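PDB 4CLC: UPF0303 protein YBR137W from Saccharomyces cerevisiae, which is of unknown function but is a cytoplasmic member of the UPF0303 family, related to the HbpS-like haem-degrading proteins. Local coordinates for residues Cys107-Asp111 and Lys112-Glu116; Thr35-Asp38 and Ala39-Leu42; Ser80-Asp83 and Asn84-Trp87; Tyr45-Asn48 and Ala49-Asn53; Arg90-Lys93 and Thr94-Phe98. One frame throughout, in Å; residues are numbered along the deposited sequence.

Interaction 1 of 5, residues Cys107-Asp111 and Lys112-Glu116; sequences CKKGD and KTPEE
K109 swings its side chain across the turn onto K112 and P114. Its CG stands anti to the backbone N (chi1 153°), and the chain runs extended until a final bend at chi4 turns the ammonium back, so that K109 NZ donates a hydrogen bond to K112 O at 2.6 Å, nearly in line with the carbonyl bond. The same chain passes obliquely beside the proline ring, K109 CE lying 3.7 Å from P114 CG. The backbone closes a type II beta turn from K109 to K112, where K112 N donates to K109 O (2.8 Å, N-H...O angle 154°) in the carbonyl plane. K109 and K112 thus pair twice, backbone to backbone and side chain to backbone, while the extended side chain of K112 leads off from the turn. An alanine in place of K109 is likely to leave K112 O without its ammonium donor and the P114 ring without the aliphatic chain beside it. Just beyond, E116 N donates to T113 OG1 at 3.1 Å, and T113 N returns a weak bond to E116 OE1. The whole is a beta turn running into a helix that opens with a capping box, here at the start of helix 114-117.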
loop_
_atom_site.group_PDB
_atom_site.type_symbol
_atom_site.label_atom_id
_atom_site.label_comp_id
_atom_site.label_asym_id
_atom_site.label_seq_id
_atom_site.Cartn_x
_atom_site.Cartn_y
_atom_site.Cartn_z
ATOM N N CYS D 107 -2.663 -31.930 -4.393
ATOM C CA CYS D 107 -2.866 -33.275 -3.871
ATOM C C CYS D 107 -2.546 -33.238 -2.407
ATOM O O CYS D 107 -3.398 -33.539 -1.569
ATOM C CB CYS D 107 -1.999 -34.302 -4.604
ATOM S SG CYS D 107 -2.697 -34.652 -6.205
ATOM N N LYS D 108 -1.342 -32.755 -2.109
ATOM C CA LYS D 108 -0.981 -32.355 -0.758
ATOM C C LYS D 108 -2.023 -31.284 -0.440
ATOM O O LYS D 108 -2.665 -30.786 -1.356
ATOM C CB LYS D 108 0.447 -31.828 -0.724
ATOM C CG LYS D 108 1.206 -32.018 0.571
ATOM C CD LYS D 108 2.676 -31.623 0.394
ATOM C CE LYS D 108 3.518 -31.898 1.639
ATOM N NZ LYS D 108 4.913 -31.333 1.537
ATOM N N LYS D 109 -2.284 -31.002 0.823
ATOM C CA LYS D 109 -3.313 -30.009 1.196
ATOM C C LYS D 109 -4.793 -30.423 1.129
ATOM O O LYS D 109 -5.612 -29.855 1.880
ATOM C CB LYS D 109 -3.183 -28.751 0.306
ATOM C CG LYS D 109 -4.475 -27.953 0.092
ATOM C CD LYS D 109 -4.501 -27.194 -1.204
ATOM C CE LYS D 109 -5.602 -26.163 -1.178
ATOM N NZ LYS D 109 -6.954 -26.774 -1.196
ATOM N N GLY D 110 -5.129 -31.461 0.359
ATOM C CA GLY D 110 -6.480 -31.558 -0.166
ATOM C C GLY D 110 -7.572 -31.308 0.852
ATOM O O GLY D 110 -7.574 -31.901 1.925
ATOM N N ASP D 111 -8.493 -30.424 0.498
ATOM C CA ASP D 111 -9.645 -30.024 1.322
ATOM C C ASP D 111 -9.326 -28.964 2.370
ATOM O O ASP D 111 -10.238 -28.276 2.835
ATOM C CB ASP D 111 -10.285 -31.233 2.045
ATOM C CG ASP D 111 -11.234 -32.048 1.149
ATOM O OD1 ASP D 111 -11.054 -32.051 -0.091
ATOM O OD2 ASP D 111 -12.159 -32.701 1.701
ATOM N N LYS D 112 -8.057 -28.769 2.707
ATOM C CA LYS D 112 -7.716 -27.612 3.532
ATOM C C LYS D 112 -7.560 -26.426 2.593
ATOM O O LYS D 112 -7.179 -26.615 1.436
ATOM C CB LYS D 112 -6.443 -27.844 4.350
ATOM C CG LYS D 112 -6.634 -28.651 5.630
ATOM C CD LYS D 112 -5.282 -29.137 6.162
ATOM C CE LYS D 112 -5.417 -30.234 7.227
ATOM N NZ LYS D 112 -4.134 -30.998 7.429
ATOM N N THR D 113 -7.880 -25.219 3.064
ATOM C CA THR D 113 -7.602 -24.013 2.280
ATOM C C THR D 113 -6.107 -23.786 2.218
ATOM O O THR D 113 -5.373 -24.232 3.114
ATOM C CB THR D 113 -8.270 -22.725 2.853
ATOM O OG1 THR D 113 -7.711 -22.385 4.135
ATOM C CG2 THR D 113 -9.792 -22.866 2.915
ATOM N N PRO D 114 -5.646 -23.093 1.155
ATOM C CA PRO D 114 -4.226 -22.747 1.020
ATOM C C PRO D 114 -3.761 -21.908 2.202
ATOM O O PRO D 114 -2.724 -22.204 2.790
ATOM C CB PRO D 114 -4.187 -21.958 -0.289
ATOM C CG PRO D 114 -5.353 -22.491 -1.049
ATOM C CD PRO D 114 -6.413 -22.643 -0.019
ATOM N N GLU D 115 -4.558 -20.912 2.567
ATOM C CA GLU D 115 -4.289 -20.100 3.746
ATOM C C GLU D 115 -4.083 -20.969 5.004
ATOM O O GLU D 115 -3.232 -20.653 5.848
ATOM C CB GLU D 115 -5.422 -19.091 3.971
ATOM C CG GLU D 115 -5.644 -18.088 2.830
ATOM C CD GLU D 115 -6.444 -18.646 1.646
ATOM O OE1 GLU D 115 -6.528 -19.891 1.466
ATOM O OE2 GLU D 115 -6.992 -17.821 0.881
ATOM N N GLU D 116 -4.836 -22.065 5.127
ATOM C CA GLU D 116 -4.682 -22.956 6.279
ATOM C C GLU D 116 -3.417 -23.798 6.230
ATOM O O GLU D 116 -2.694 -23.886 7.221
ATOM C CB GLU D 116 -5.866 -23.899 6.405
ATOM C CG GLU D 116 -7.082 -23.349 7.128
ATOM C CD GLU D 116 -8.316 -24.242 6.937
ATOM O OE1 GLU D 116 -8.168 -25.366 6.378
ATOM O OE2 GLU D 116 -9.428 -23.802 7.328
#

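Interaction 2 of 5, residues Thr35-Asp38 and Ala39-Leu42; sequences TYQD and AFDL
Q37 and D41, one helical turn apart, meet through their polar ends. Q37 NE2 donates to D41 OD1 at 3.1 Å, approaching from above the carboxylate plane, with the amide and carboxylate planes 64° apart. CG anti to the backbone N (chi1 -171°) and a bend at chi2 turn the glutamine amide forward along the helix to D41, and Q37 OE1 is taken by a basic side chain of a neighbouring chain. The backbone bonds include D41 N to Q37 O at 2.7 Å, L42 N to D38 O at 2.8 Å and A39 N to T35 O at 3.0 Å; F40 N to Y36 O is weak. Among the van der Waals contacts, Q37 NE2 comes obliquely to F40 CD2 at 3.9 Å, and Q37 CB sits over the centre of one face of the Y36 ring. The capping bonds lie at the first turn. D38 N donates to T35 OG1 (2.8 Å, N-H...O angle 171°), and T35 N donates back to D38 OD2 (2.7 Å), again from above the carboxylate plane; that oxygen is also bonded to T33 OG1. Such reciprocal pairing of T35 and D38 is the capping box, which here closes the N-terminal end of helix 36-53.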
loop_
_atom_site.group_PDB
_atom_site.type_symbol
_atom_site.label_atom_id
_atom_site.label_comp_id
_atom_site.label_asym_id
_atom_site.label_seq_id
_atom_site.Cartn_x
_atom_site.Cartn_y
_atom_site.Cartn_z
ATOM N N THR D 35 18.292 -24.059 -24.175
ATOM C CA THR D 35 18.636 -22.752 -24.762
ATOM C C THR D 35 17.404 -21.902 -25.024
ATOM O O THR D 35 16.276 -22.387 -24.901
ATOM C CB THR D 35 19.303 -22.909 -26.099
ATOM O OG1 THR D 35 18.345 -23.495 -27.002
ATOM C CG2 THR D 35 20.544 -23.785 -25.985
ATOM N N TYR D 36 17.602 -20.667 -25.476
ATOM C CA TYR D 36 16.461 -19.842 -25.894
ATOM C C TYR D 36 15.628 -20.566 -26.972
ATOM O O TYR D 36 14.425 -20.305 -27.135
ATOM C CB TYR D 36 16.923 -18.494 -26.453
ATOM C CG TYR D 36 17.417 -18.606 -27.889
ATOM C CD1 TYR D 36 18.730 -18.935 -28.157
ATOM C CD2 TYR D 36 16.555 -18.430 -28.972
ATOM C CE1 TYR D 36 19.191 -19.066 -29.457
ATOM C CE2 TYR D 36 17.005 -18.586 -30.279
ATOM C CZ TYR D 36 18.330 -18.885 -30.514
ATOM O OH TYR D 36 18.805 -19.030 -31.798
ATOM N N GLN D 37 16.311 -21.415 -27.743
ATOM C CA GLN D 37 15.712 -22.124 -28.858
ATOM C C GLN D 37 14.983 -23.361 -28.361
ATOM O O GLN D 37 13.879 -23.688 -28.837
ATOM C CB GLN D 37 16.775 -22.501 -29.889
ATOM C CG GLN D 37 16.212 -23.045 -31.188
ATOM C CD GLN D 37 15.274 -22.070 -31.898
ATOM O OE1 GLN D 37 15.485 -20.853 -31.891
ATOM N NE2 GLN D 37 14.238 -22.611 -32.529
ATOM N N ASP D 38 15.614 -24.040 -27.403
ATOM C CA ASP D 38 14.964 -25.124 -26.686
ATOM C C ASP D 38 13.609 -24.671 -26.179
ATOM O O ASP D 38 12.617 -25.386 -26.292
ATOM C CB ASP D 38 15.835 -25.597 -25.529
ATOM C CG ASP D 38 17.055 -26.335 -26.005
ATOM O OD1 ASP D 38 17.036 -26.793 -27.167
ATOM O OD2 ASP D 38 18.020 -26.482 -25.233
ATOM N N ALA D 39 13.568 -23.464 -25.637
ATOM C CA ALA D 39 12.320 -22.901 -25.162
ATOM C C ALA D 39 11.310 -22.842 -26.288
ATOM O O ALA D 39 10.181 -23.281 -26.136
ATOM C CB ALA D 39 12.543 -21.512 -24.572
ATOM N N PHE D 40 11.721 -22.302 -27.425
ATOM C CA PHE D 40 10.777 -22.064 -28.499
ATOM C C PHE D 40 10.335 -23.387 -29.120
ATOM O O PHE D 40 9.162 -23.576 -29.475
ATOM C CB PHE D 40 11.384 -21.148 -29.562
ATOM C CG PHE D 40 10.437 -20.836 -30.685
ATOM C CD1 PHE D 40 9.388 -19.950 -30.490
ATOM C CD2 PHE D 40 10.579 -21.448 -31.927
ATOM C CE1 PHE D 40 8.505 -19.659 -31.509
ATOM C CE2 PHE D 40 9.698 -21.172 -32.946
ATOM C CZ PHE D 40 8.658 -20.267 -32.743
ATOM N N ASP D 41 11.291 -24.299 -29.257
ATOM C CA ASP D 41 10.980 -25.608 -29.775
ATOM C C ASP D 41 9.989 -26.269 -28.834
ATOM O O ASP D 41 8.909 -26.685 -29.269
ATOM C CB ASP D 41 12.249 -26.445 -29.956
ATOM C CG ASP D 41 13.142 -25.902 -31.055
ATOM O OD1 ASP D 41 12.596 -25.225 -31.963
ATOM O OD2 ASP D 41 14.375 -26.140 -31.017
ATOM N N LEU D 42 10.325 -26.322 -27.546
ATOM C CA LEU D 42 9.453 -26.966 -26.568
ATOM C C LEU D 42 8.047 -26.367 -26.546
ATOM O O LEU D 42 7.065 -27.097 -26.490
ATOM C CB LEU D 42 10.052 -26.891 -25.170
ATOM C CG LEU D 42 9.059 -27.318 -24.087
ATOM C CD1 LEU D 42 8.759 -28.797 -24.232
ATOM C CD2 LEU D 42 9.592 -27.008 -22.711
#

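Interaction 3 of 5, residues Ser80-Asp83 and Asn84-Trp87; sequences SALD and NDFW
A type II turn from A81 to N84 leads into helix 84-98, with D83 at the N-cap position, although its side chain makes no capping bond. N84 binds A81 twice: N84 N donates to A81 O at 3.0 Å, and N84 OD1 accepts from A81 N (2.9 Å) in its carbonyl plane. CG beside the backbone N (chi1 -80°) turns that oxygen back over the turn. A leucine in place of N84 would probably leave A81 N without this acceptor and S149 OG without its partner N84 ND2. L82 CG packs 3.7 Å from F86 CE2, at the ring edge. The D83 carboxylate runs beside W87, its plane 88° from the indole, with D83 OD1 3.4 Å from W87 CD1; the charge partner of D83 OD1 is a basic side chain of a neighbouring chain, in a salt bridge. Backbone W87 N donates to D83 O. Through S149 the turn reaches the end of strand 144-149, and D85 makes a salt bridge to R73 on strand 70-75.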
loop_
_atom_site.group_PDB
_atom_site.type_symbol
_atom_site.label_atom_id
_atom_site.label_comp_id
_atom_site.label_asym_id
_atom_site.label_seq_id
_atom_site.Cartn_x
_atom_site.Cartn_y
_atom_site.Cartn_z
ATOM N N SER D 80 -9.631 -17.908 -25.718
ATOM C CA SER D 80 -8.799 -17.739 -24.536
ATOM C C SER D 80 -9.086 -16.358 -23.985
ATOM O O SER D 80 -9.788 -15.561 -24.619
ATOM C CB SER D 80 -7.321 -17.872 -24.856
ATOM O OG SER D 80 -6.862 -16.752 -25.604
ATOM N N ALA D 81 -8.536 -16.063 -22.813
ATOM C CA ALA D 81 -8.887 -14.825 -22.125
ATOM C C ALA D 81 -7.855 -14.466 -21.085
ATOM O O ALA D 81 -7.051 -15.296 -20.692
ATOM C CB ALA D 81 -10.256 -14.933 -21.482
ATOM N N LEU D 82 -7.925 -13.232 -20.607
ATOM C CA LEU D 82 -7.289 -12.868 -19.358
ATOM C C LEU D 82 -7.906 -13.815 -18.330
ATOM O O LEU D 82 -8.979 -14.379 -18.563
ATOM C CB LEU D 82 -7.577 -11.402 -19.023
ATOM C CG LEU D 82 -6.817 -10.593 -17.969
ATOM C CD1 LEU D 82 -5.334 -10.456 -18.303
ATOM C CD2 LEU D 82 -7.474 -9.248 -17.881
ATOM N N ASP D 83 -7.230 -14.010 -17.214
ATOM C CA ASP D 83 -7.548 -15.079 -16.241
ATOM C C ASP D 83 -6.933 -16.399 -16.707
ATOM O O ASP D 83 -6.496 -17.188 -15.866
ATOM C CB ASP D 83 -9.082 -15.215 -16.020
ATOM C CG ASP D 83 -9.472 -16.464 -15.275
ATOM O OD1 ASP D 83 -9.451 -16.450 -14.023
ATOM O OD2 ASP D 83 -9.831 -17.458 -15.947
ATOM N N ASN D 84 -6.690 -16.557 -18.005
ATOM C CA ASN D 84 -5.718 -17.559 -18.388
ATOM C C ASN D 84 -4.361 -17.104 -17.898
ATOM O O ASN D 84 -3.527 -17.905 -17.500
ATOM C CB ASN D 84 -5.686 -17.789 -19.887
ATOM C CG ASN D 84 -6.802 -18.680 -20.358
ATOM O OD1 ASN D 84 -7.652 -18.259 -21.139
ATOM N ND2 ASN D 84 -6.807 -19.926 -19.892
ATOM N N ASP D 85 -4.157 -15.792 -17.913
ATOM C CA ASP D 85 -2.892 -15.215 -17.475
ATOM C C ASP D 85 -2.774 -15.271 -15.956
ATOM O O ASP D 85 -1.724 -15.644 -15.417
ATOM C CB ASP D 85 -2.752 -13.778 -17.979
ATOM C CG ASP D 85 -2.593 -13.697 -19.482
ATOM O OD1 ASP D 85 -2.090 -14.656 -20.113
ATOM O OD2 ASP D 85 -2.988 -12.673 -20.053
ATOM N N PHE D 86 -3.852 -14.906 -15.272
ATOM C CA PHE D 86 -3.905 -15.044 -13.830
ATOM C C PHE D 86 -3.616 -16.492 -13.404
ATOM O O PHE D 86 -2.783 -16.731 -12.526
ATOM C CB PHE D 86 -5.264 -14.595 -13.313
ATOM C CG PHE D 86 -5.446 -13.114 -13.311
ATOM C CD1 PHE D 86 -5.001 -12.351 -12.233
ATOM C CD2 PHE D 86 -6.061 -12.471 -14.383
ATOM C CE1 PHE D 86 -5.154 -10.977 -12.214
ATOM C CE2 PHE D 86 -6.230 -11.090 -14.376
ATOM C CZ PHE D 86 -5.767 -10.344 -13.275
ATOM N N TRP D 87 -4.289 -17.449 -14.050
ATOM C CA TRP D 87 -4.109 -18.857 -13.705
ATOM C C TRP D 87 -2.679 -19.263 -13.952
ATOM O O TRP D 87 -2.070 -19.945 -13.121
ATOM C CB TRP D 87 -5.074 -19.770 -14.489
ATOM C CG TRP D 87 -6.400 -19.914 -13.788
ATOM C CD1 TRP D 87 -7.555 -19.229 -14.051
ATOM C CD2 TRP D 87 -6.683 -20.757 -12.681
ATOM N NE1 TRP D 87 -8.537 -19.593 -13.173
ATOM C CE2 TRP D 87 -8.026 -20.542 -12.316
ATOM C CE3 TRP D 87 -5.933 -21.684 -11.953
ATOM C CZ2 TRP D 87 -8.638 -21.222 -11.266
ATOM C CZ3 TRP D 87 -6.538 -22.356 -10.908
ATOM C CH2 TRP D 87 -7.875 -22.122 -10.574
#

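Interaction 4 of 5, residues Tyr45-Asn48 and Ala49-Asn53; sequences YIRN and AVKEN
N48 and E52 face each other one turn apart on the C-terminal half of helix 36-53, an i to i+4 pairing. A chi1 of 159° sets the N48 amide beside its own carbonyl carbon and directs it to the carboxylate that E52 carries on a chain extended beyond CG; the two planes stand 79° apart. N48 ND2 donates to E52 OE2, though the modelled length of 2.5 Å is doubtful at this resolution. On a second flank R47 and K51 run side by side, pointing the same way. R47 is extended from CG to NE, whereas K51 bends at chi3, which lays its CE over one face of the guanidinium, 4.0 Å from R47 NH1. K51 NZ is close to this like charge, while R47 NH2 has a polar side chain of a neighbouring chain as its partner. Toward the interior, I46 CG2 touches V50 CG2 at 4.1 Å, and helix 153-168 borders I46, A49 and V50. At the last turn N53 ND2 bonds to V2 O, bringing the N-terminal residues against this helix end. There A49 O accepts twice, from N53 N at 3.0 Å and from N53 ND2 at 2.8 Å, the latter nearly straight at 177°.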
loop_
_atom_site.group_PDB
_atom_site.type_symbol
_atom_site.label_atom_id
_atom_site.label_comp_id
_atom_site.label_asym_id
_atom_site.label_seq_id
_atom_site.Cartn_x
_atom_site.Cartn_y
_atom_site.Cartn_z
ATOM N N TYR D 45 6.100 -27.295 -29.783
ATOM C CA TYR D 45 5.850 -28.716 -29.638
ATOM C C TYR D 45 4.561 -28.976 -28.849
ATOM O O TYR D 45 3.622 -29.618 -29.338
ATOM C CB TYR D 45 7.046 -29.353 -28.940
ATOM C CG TYR D 45 6.974 -30.850 -28.774
ATOM C CD1 TYR D 45 7.055 -31.693 -29.873
ATOM C CD2 TYR D 45 6.871 -31.426 -27.511
ATOM C CE1 TYR D 45 7.020 -33.068 -29.724
ATOM C CE2 TYR D 45 6.836 -32.802 -27.350
ATOM C CZ TYR D 45 6.912 -33.618 -28.463
ATOM O OH TYR D 45 6.869 -34.986 -28.318
ATOM N N ILE D 46 4.519 -28.443 -27.635
ATOM C CA ILE D 46 3.333 -28.500 -26.800
ATOM C C ILE D 46 2.143 -27.850 -27.473
ATOM O O ILE D 46 1.006 -28.291 -27.298
ATOM C CB ILE D 46 3.575 -27.802 -25.445
ATOM C CG1 ILE D 46 4.784 -28.413 -24.746
ATOM C CG2 ILE D 46 2.337 -27.862 -24.566
ATOM C CD1 ILE D 46 5.082 -27.743 -23.472
ATOM N N ARG D 47 2.396 -26.792 -28.233
ATOM C CA ARG D 47 1.292 -26.060 -28.827
ATOM C C ARG D 47 0.639 -26.969 -29.837
ATOM O O ARG D 47 -0.588 -27.045 -29.916
ATOM C CB ARG D 47 1.746 -24.750 -29.481
ATOM C CG ARG D 47 0.575 -23.912 -30.020
ATOM C CD ARG D 47 1.056 -22.667 -30.732
ATOM N NE ARG D 47 -0.053 -21.918 -31.300
ATOM C CZ ARG D 47 -0.555 -22.161 -32.500
ATOM N NH1 ARG D 47 -0.037 -23.143 -33.227
ATOM N NH2 ARG D 47 -1.570 -21.446 -32.970
ATOM N N ASN D 48 1.472 -27.673 -30.591
ATOM C CA ASN D 48 0.982 -28.634 -31.563
ATOM C C ASN D 48 0.208 -29.720 -30.818
ATOM O O ASN D 48 -0.971 -29.974 -31.101
ATOM C CB ASN D 48 2.139 -29.232 -32.368
ATOM C CG ASN D 48 1.772 -30.554 -33.019
ATOM O OD1 ASN D 48 2.334 -31.607 -32.687
ATOM N ND2 ASN D 48 0.849 -30.501 -33.981
ATOM N N ALA D 49 0.879 -30.321 -29.838
ATOM C CA ALA D 49 0.297 -31.366 -29.001
ATOM C C ALA D 49 -1.086 -31.002 -28.456
ATOM O O ALA D 49 -2.054 -31.705 -28.737
ATOM C CB ALA D 49 1.222 -31.702 -27.885
ATOM N N VAL D 50 -1.188 -29.925 -27.680
ATOM C CA VAL D 50 -2.489 -29.519 -27.162
ATOM C C VAL D 50 -3.493 -29.364 -28.298
ATOM O O VAL D 50 -4.679 -29.647 -28.128
ATOM C CB VAL D 50 -2.416 -28.191 -26.328
ATOM C CG1 VAL D 50 -3.789 -27.626 -26.055
ATOM C CG2 VAL D 50 -1.734 -28.435 -25.005
ATOM N N LYS D 51 -3.053 -28.923 -29.470
ATOM C CA LYS D 51 -4.071 -28.674 -30.471
ATOM C C LYS D 51 -4.469 -29.945 -31.230
ATOM O O LYS D 51 -5.591 -30.038 -31.739
ATOM C CB LYS D 51 -3.662 -27.554 -31.429
ATOM C CG LYS D 51 -4.778 -26.467 -31.454
ATOM C CD LYS D 51 -4.806 -25.618 -32.718
ATOM C CE LYS D 51 -3.434 -25.156 -33.110
ATOM N NZ LYS D 51 -3.473 -24.706 -34.523
ATOM N N GLU D 52 -3.579 -30.928 -31.295
ATOM C CA GLU D 52 -3.966 -32.213 -31.866
ATOM C C GLU D 52 -4.902 -32.951 -30.918
ATOM O O GLU D 52 -6.018 -33.316 -31.300
ATOM C CB GLU D 52 -2.742 -33.075 -32.188
ATOM C CG GLU D 52 -2.249 -32.913 -33.621
ATOM C CD GLU D 52 -0.794 -33.320 -33.790
ATOM O OE1 GLU D 52 -0.342 -34.238 -33.074
ATOM O OE2 GLU D 52 -0.097 -32.715 -34.636
ATOM N N ASN D 53 -4.466 -33.134 -29.676
ATOM C CA ASN D 53 -5.277 -33.805 -28.664
ATOM C C ASN D 53 -6.559 -33.079 -28.242
ATOM O O ASN D 53 -7.567 -33.730 -27.960
ATOM C CB ASN D 53 -4.435 -34.070 -27.423
ATOM C CG ASN D 53 -3.269 -34.988 -27.703
ATOM O OD1 ASN D 53 -3.347 -36.194 -27.460
ATOM N ND2 ASN D 53 -2.181 -34.426 -28.224
#

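Interaction 5 of 5, residues Arg90-Lys93 and Thr94-Phe98; sequences RKKK and TALRF
K92 O accepts from L96 N at 2.9 Å, the shortest polar bond between the two halves of this helical stretch. A95 N to K91 O (3.0 Å, N-H...O angle 178°) and R97 N to K93 O (3.1 Å) follow the same i to i+4 pattern, and T94 N to R90 O is weak. The side chains of K92 and L96 lie alongside each other, pointing the same way. Chi1 of 180° carries the lysine's CG forward along the helix, where it touches L96 CD1 at 3.6 Å; bends at chi3 and chi4 then turn the ammonium back to Q89 OE1. Beyond, R97 CG sits over one face of the F98 ring, 3.9 Å above its plane and offset toward the rim. The other polar ends leave the helix for separate partners: R90 NH2 bonds to S122 O, K91 NZ to G129 O and I148 O, and T94 OG1 to A126 O. R97 NH1 hydrogen-bonds Y125 OH. Most of these basic groups are buried, and each finds an oxygen: backbone carbonyl, amide, hydroxyl or carboxylate. Close charge pairing is found for K93 NZ with E124 and for R97 NE with an acidic side chain of a neighbouring chain; K91 and K92 are probably solvated mainly by neutral oxygens, while the methylenes of K92 serve as apolar surface for L96.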
loop_
_atom_site.group_PDB
_atom_site.type_symbol
_atom_site.label_atom_id
_atom_site.label_comp_id
_atom_site.label_asym_id
_atom_site.label_seq_id
_atom_site.Cartn_x
_atom_site.Cartn_y
_atom_site.Cartn_z
ATOM N N ARG D 90 -0.590 -17.631 -11.174
ATOM C CA ARG D 90 -0.879 -18.296 -9.920
ATOM C C ARG D 90 -0.360 -19.749 -9.858
ATOM O O ARG D 90 0.154 -20.178 -8.812
ATOM C CB ARG D 90 -2.371 -18.231 -9.658
ATOM C CG ARG D 90 -2.881 -16.826 -9.554
ATOM C CD ARG D 90 -4.347 -16.776 -9.261
ATOM N NE ARG D 90 -4.670 -17.560 -8.071
ATOM C CZ ARG D 90 -5.412 -18.665 -8.078
ATOM N NH1 ARG D 90 -5.939 -19.121 -9.206
ATOM N NH2 ARG D 90 -5.631 -19.309 -6.949
ATOM N N LYS D 91 -0.458 -20.503 -10.952
ATOM C CA LYS D 91 0.064 -21.865 -10.914
ATOM C C LYS D 91 1.584 -21.854 -10.812
ATOM O O LYS D 91 2.167 -22.525 -9.952
ATOM C CB LYS D 91 -0.365 -22.663 -12.142
ATOM C CG LYS D 91 -1.848 -22.924 -12.231
ATOM C CD LYS D 91 -2.160 -23.910 -13.332
ATOM C CE LYS D 91 -3.644 -23.923 -13.669
ATOM N NZ LYS D 91 -3.923 -24.853 -14.812
ATOM N N LYS D 92 2.207 -21.079 -11.700
ATOM C CA LYS D 92 3.658 -20.934 -11.790
ATOM C C LYS D 92 4.228 -20.526 -10.450
ATOM O O LYS D 92 5.243 -21.059 -10.007
ATOM C CB LYS D 92 4.024 -19.895 -12.862
ATOM C CG LYS D 92 5.505 -19.675 -13.042
ATOM C CD LYS D 92 5.827 -18.685 -14.140
ATOM C CE LYS D 92 5.190 -17.355 -13.911
ATOM N NZ LYS D 92 4.310 -17.037 -15.063
ATOM N N LYS D 93 3.554 -19.586 -9.801
ATOM C CA LYS D 93 4.030 -19.069 -8.539
ATOM C C LYS D 93 4.118 -20.197 -7.512
ATOM O O LYS D 93 5.178 -20.408 -6.903
ATOM C CB LYS D 93 3.137 -17.926 -8.034
ATOM C CG LYS D 93 3.828 -17.133 -6.939
ATOM C CD LYS D 93 3.133 -15.844 -6.568
ATOM C CE LYS D 93 4.000 -15.030 -5.599
ATOM N NZ LYS D 93 3.689 -13.563 -5.608
ATOM N N THR D 94 3.018 -20.932 -7.338
ATOM C CA THR D 94 3.007 -22.086 -6.447
ATOM C C THR D 94 4.143 -23.047 -6.785
ATOM O O THR D 94 4.975 -23.343 -5.932
ATOM C CB THR D 94 1.688 -22.859 -6.516
ATOM O OG1 THR D 94 0.593 -22.038 -6.080
ATOM C CG2 THR D 94 1.780 -24.073 -5.654
ATOM N N ALA D 95 4.202 -23.501 -8.036
ATOM C CA ALA D 95 5.233 -24.449 -8.461
ATOM C C ALA D 95 6.669 -24.018 -8.164
ATOM O O ALA D 95 7.443 -24.825 -7.657
ATOM C CB ALA D 95 5.095 -24.733 -9.928
ATOM N N LEU D 96 7.037 -22.771 -8.474
ATOM C CA LEU D 96 8.427 -22.322 -8.291
ATOM C C LEU D 96 8.781 -22.185 -6.819
ATOM O O LEU D 96 9.932 -22.390 -6.406
ATOM C CB LEU D 96 8.677 -20.997 -9.017
ATOM C CG LEU D 96 8.829 -21.062 -10.542
ATOM C CD1 LEU D 96 8.584 -19.691 -11.177
ATOM C CD2 LEU D 96 10.184 -21.634 -10.956
ATOM N N ARG D 97 7.782 -21.844 -6.023
ATOM C CA ARG D 97 7.997 -21.667 -4.601
ATOM C C ARG D 97 8.177 -22.992 -3.874
ATOM O O ARG D 97 9.079 -23.144 -3.032
ATOM C CB ARG D 97 6.829 -20.912 -3.973
ATOM C CG ARG D 97 6.899 -20.899 -2.478
ATOM C CD ARG D 97 5.851 -20.002 -1.869
ATOM N NE ARG D 97 5.906 -20.061 -0.407
ATOM C CZ ARG D 97 5.285 -19.209 0.396
ATOM N NH1 ARG D 97 4.566 -18.217 -0.119
ATOM N NH2 ARG D 97 5.394 -19.343 1.709
ATOM N N PHE D 98 7.291 -23.942 -4.170
ATOM C CA PHE D 98 7.237 -25.154 -3.371
ATOM C C PHE D 98 8.091 -26.301 -3.897
ATOM O O PHE D 98 8.361 -27.254 -3.161
ATOM C CB PHE D 98 5.791 -25.578 -3.222
ATOM C CG PHE D 98 4.976 -24.645 -2.351
ATOM C CD1 PHE D 98 5.073 -24.703 -0.971
ATOM C CD2 PHE D 98 4.120 -23.713 -2.919
ATOM C CE1 PHE D 98 4.323 -23.844 -0.173
ATOM C CE2 PHE D 98 3.376 -22.863 -2.139
ATOM C CZ PHE D 98 3.473 -22.929 -0.758
#

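Overall arrangement
Two helices carry four of the five contacts. Interactions 2 and 4 adjoin in sequence on helix 36-53, their centres 16 Å apart, the first at its capped start and the second at its end. Interactions 3 and 5 share helix 84-98, at its start and its end, also 16 Å between centres, and W87 makes a cation-pi contact with R90. The two helices lie apart, interactions 4 and 5 being on opposite sides of the chain's centre with nearest atoms about 11 Å apart. Interaction 1 is peripheral: its nearest atoms come within about 7 Å of interaction 5, but its centre is 34 Å from that of interaction 2. Polar side chains of interactions 2 to 5 all bond to neighbouring chains.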